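Local coordinates for protein mariner Mos1 transposase (Drosophila mauritiana, PDB 4MDB) that moves the Mos1 transposon by a cut-and-paste mechanism, working as a homodimer whose catalytic domains use divalent metal ions to cleave and join DNA, at residues A[125-130]-A[151-156]. The protein carries 1 engineered substitution. Residues are numbered along the deposited sequence; the frame is centred on the assembly and turned at random.
Sequences IFLHDN and LPHAAY. With MG (magnesium ion), chain D; RLT (N-(4-fluorobenzyl)-5-hydroxy-1-methyl-2-(1-methyl-1-{[(5-methyl-1,3,4-oxadiazol-2-yl)carbonyl]amino}ethyl)-6-oxo-1,6-di hydropyrimidine-4-carboxamide), chain B.
Ile-125 meets Leu-151 branch to branch, its CG2 methyl 3.6 Å from CD1 of the leucine, where strand 125-127 of the RNase H-like sheet runs beside the loop that follows edge strand 149-150. The parallel pairing of Phe-126 with Glu-149 continues in a nearly straight bond (173°) from Leu-151 N to Phe-126 O. Beyond it the chains part, and a water bridges them: it accepts from His-128 N and lies 2.6 Å from Leu-151 O and 3.0 Å from Phe-126 O. Leu-127, with CG anti to the backbone N (chi1 175°), carries CD1 between Leu-151 CB and ND1 of His-153, crossing the imidazole side chain at about a right angle. His-128 turns to the other side of the sheet, where its ND1 bonds to Tyr-99 OH. The CB of Asp-129 rests obliquely against the His-153 ring, 3.7 Å from CD2, while the carboxylate turns to the metal: OD2 binds magnesium at 2.1 Å, alongside Asp-36, two raltegravir oxygens and two waters, one of which donates to OD1. Asn-130 then reaches back with ND2 to His-153 O at 2.8 Å; the oxygen lies almost in the amide plane, although the donor stands above the carbonyl plane. Its CB lies 3.5 Å from the inhibitor's fluorine FAI; the oxadiazole covers one face of the Tyr-156 ring, OAT near its centre, and Ala-155 CB touches its methyl CAA. Toward the metal, apolar and backbone contacts thus yield to one direct side-chain-to-backbone bond, from Asn-130, while His-153 packs on the carbon base of Asp-129 without a polar bond to its metal-bound carboxylate.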
# COMPACT_ATOMS: atom_id res chain seq x y z
N ILE A 125 -9.53 3.42 6.81
CA ILE A 125 -8.71 4.50 6.43
C ILE A 125 -7.79 3.95 5.31
O ILE A 125 -6.96 3.10 5.61
CB ILE A 125 -7.90 5.07 7.59
CG1 ILE A 125 -8.85 5.65 8.64
CG2 ILE A 125 -6.86 6.10 7.14
CD1 ILE A 125 -8.18 6.08 9.91
N PHE A 126 -7.79 4.53 4.15
CA PHE A 126 -7.13 3.92 2.99
C PHE A 126 -5.92 4.74 2.63
O PHE A 126 -6.01 5.96 2.41
CB PHE A 126 -8.08 3.86 1.80
CG PHE A 126 -7.66 2.97 0.67
CD1 PHE A 126 -7.41 1.66 0.87
CD2 PHE A 126 -7.56 3.48 -0.62
CE1 PHE A 126 -7.11 0.81 -0.17
CE2 PHE A 126 -7.22 2.63 -1.68
CZ PHE A 126 -7.01 1.29 -1.40
N LEU A 127 -4.79 4.07 2.54
CA LEU A 127 -3.53 4.72 2.17
C LEU A 127 -2.98 4.12 0.91
O LEU A 127 -2.56 2.94 0.88
CB LEU A 127 -2.52 4.64 3.32
CG LEU A 127 -1.08 5.19 3.10
CD1 LEU A 127 -1.21 6.67 2.83
CD2 LEU A 127 -0.35 4.90 4.38
N HIS A 128 -3.05 4.93 -0.13
CA HIS A 128 -2.45 4.55 -1.41
C HIS A 128 -1.76 5.74 -2.02
O HIS A 128 -2.01 6.86 -1.64
CB HIS A 128 -3.49 3.88 -2.39
CG HIS A 128 -4.58 4.76 -2.88
ND1 HIS A 128 -5.43 4.35 -3.89
CD2 HIS A 128 -5.02 5.98 -2.50
CE1 HIS A 128 -6.32 5.30 -4.13
NE2 HIS A 128 -6.10 6.29 -3.30
N ASP A 129 -0.92 5.46 -3.00
CA ASP A 129 -0.21 6.58 -3.62
C ASP A 129 -0.96 7.29 -4.74
O ASP A 129 -2.09 6.96 -5.07
CB ASP A 129 1.20 6.14 -3.93
CG ASP A 129 1.34 5.17 -5.09
OD1 ASP A 129 0.47 5.18 -5.94
OD2 ASP A 129 2.32 4.32 -5.15
N ASN A 130 -0.30 8.29 -5.33
CA ASN A 130 -0.93 9.18 -6.29
C ASN A 130 -0.83 8.80 -7.74
O ASN A 130 -0.91 9.67 -8.59
CB ASN A 130 -0.36 10.61 -6.16
CG ASN A 130 -0.48 11.13 -4.79
OD1 ASN A 130 -1.58 11.48 -4.36
ND2 ASN A 130 0.63 11.05 -4.02
N LEU A 151 -6.35 8.87 3.01
CA LEU A 151 -5.28 9.59 3.67
C LEU A 151 -4.47 10.36 2.65
O LEU A 151 -4.26 9.92 1.55
CB LEU A 151 -4.44 8.53 4.45
CG LEU A 151 -4.06 8.76 5.87
CD1 LEU A 151 -5.13 9.21 6.87
CD2 LEU A 151 -3.20 7.65 6.40
N PRO A 152 -4.00 11.57 3.02
CA PRO A 152 -3.10 12.34 2.18
C PRO A 152 -1.79 11.59 2.01
O PRO A 152 -1.37 10.90 2.93
CB PRO A 152 -2.85 13.60 2.98
CG PRO A 152 -3.35 13.39 4.29
CD PRO A 152 -4.34 12.24 4.27
N HIS A 153 -1.23 11.70 0.84
CA HIS A 153 0.04 11.10 0.55
C HIS A 153 0.69 11.98 -0.48
O HIS A 153 0.14 12.23 -1.52
CB HIS A 153 -0.12 9.70 0.00
CG HIS A 153 1.16 8.95 -0.13
ND1 HIS A 153 1.82 8.44 0.95
CD2 HIS A 153 1.88 8.59 -1.21
CE1 HIS A 153 2.92 7.85 0.56
NE2 HIS A 153 2.96 7.90 -0.76
N ALA A 154 1.90 12.40 -0.15
CA ALA A 154 2.75 13.17 -1.06
C ALA A 154 3.40 12.38 -2.17
O ALA A 154 3.89 11.26 -2.00
CB ALA A 154 3.82 13.86 -0.23
N ALA A 155 3.50 13.01 -3.32
CA ALA A 155 4.33 12.50 -4.41
C ALA A 155 5.79 12.14 -4.06
O ALA A 155 6.38 12.74 -3.15
CB ALA A 155 4.26 13.53 -5.52
N TYR A 156 6.35 11.14 -4.74
CA TYR A 156 7.70 10.65 -4.57
C TYR A 156 7.98 10.29 -3.12
O TYR A 156 9.09 10.53 -2.63
CB TYR A 156 8.73 11.70 -5.06
CG TYR A 156 8.72 11.85 -6.54
CD1 TYR A 156 9.48 11.01 -7.34
CD2 TYR A 156 7.92 12.81 -7.15
CE1 TYR A 156 9.46 11.13 -8.72
CE2 TYR A 156 7.90 12.95 -8.52
CZ TYR A 156 8.66 12.11 -9.30
OH TYR A 156 8.63 12.25 -10.67
MG MG D . 2.96 2.79 -6.42
CAA RLT B . 4.85 11.57 -8.35
CAB RLT B . 9.56 3.47 -5.84
CAC RLT B . 9.90 6.34 -6.83
CAD RLT B . 9.71 4.65 -9.00
OAE RLT B . 3.56 4.25 -7.73
OAF RLT B . 7.28 7.82 -6.89
OAG RLT B . 7.50 2.32 -5.05
OAH RLT B . 4.97 2.77 -5.78
FAI RLT B . 2.17 11.26 -8.42
CAJ RLT B . 2.60 8.98 -7.84
CAK RLT B . 2.74 9.67 -10.12
CAL RLT B . 2.96 7.67 -8.21
CAM RLT B . 3.09 8.36 -10.50
CAN RLT B . 3.61 5.96 -10.02
NAO RLT B . 6.01 10.24 -10.33
NAP RLT B . 6.83 9.08 -10.27
NAQ RLT B . 6.86 5.23 -7.92
NAR RLT B . 4.75 5.58 -9.18
NAS RLT B . 8.37 6.85 -8.72
OAT RLT B . 6.18 9.65 -8.17
CAU RLT B . 4.56 4.83 -8.05
CAV RLT B . 7.54 7.74 -8.10
CAW RLT B . 5.66 10.52 -9.05
CAX RLT B . 2.49 9.99 -8.80
CAY RLT B . 3.20 7.35 -9.57
CAZ RLT B . 5.92 3.47 -6.43
CBA RLT B . 6.88 8.77 -8.95
CBB RLT B . 5.78 4.54 -7.40
CBC RLT B . 8.11 4.98 -7.47
CBD RLT B . 7.24 3.22 -5.91
NBE RLT B . 8.29 3.95 -6.48
CBF RLT B . 9.27 5.87 -8.15
O HOH W 1 -4.39 7.52 0.50
O HOH W 2 1.14 2.90 -7.42
O HOH W 3 3.41 1.24 -7.75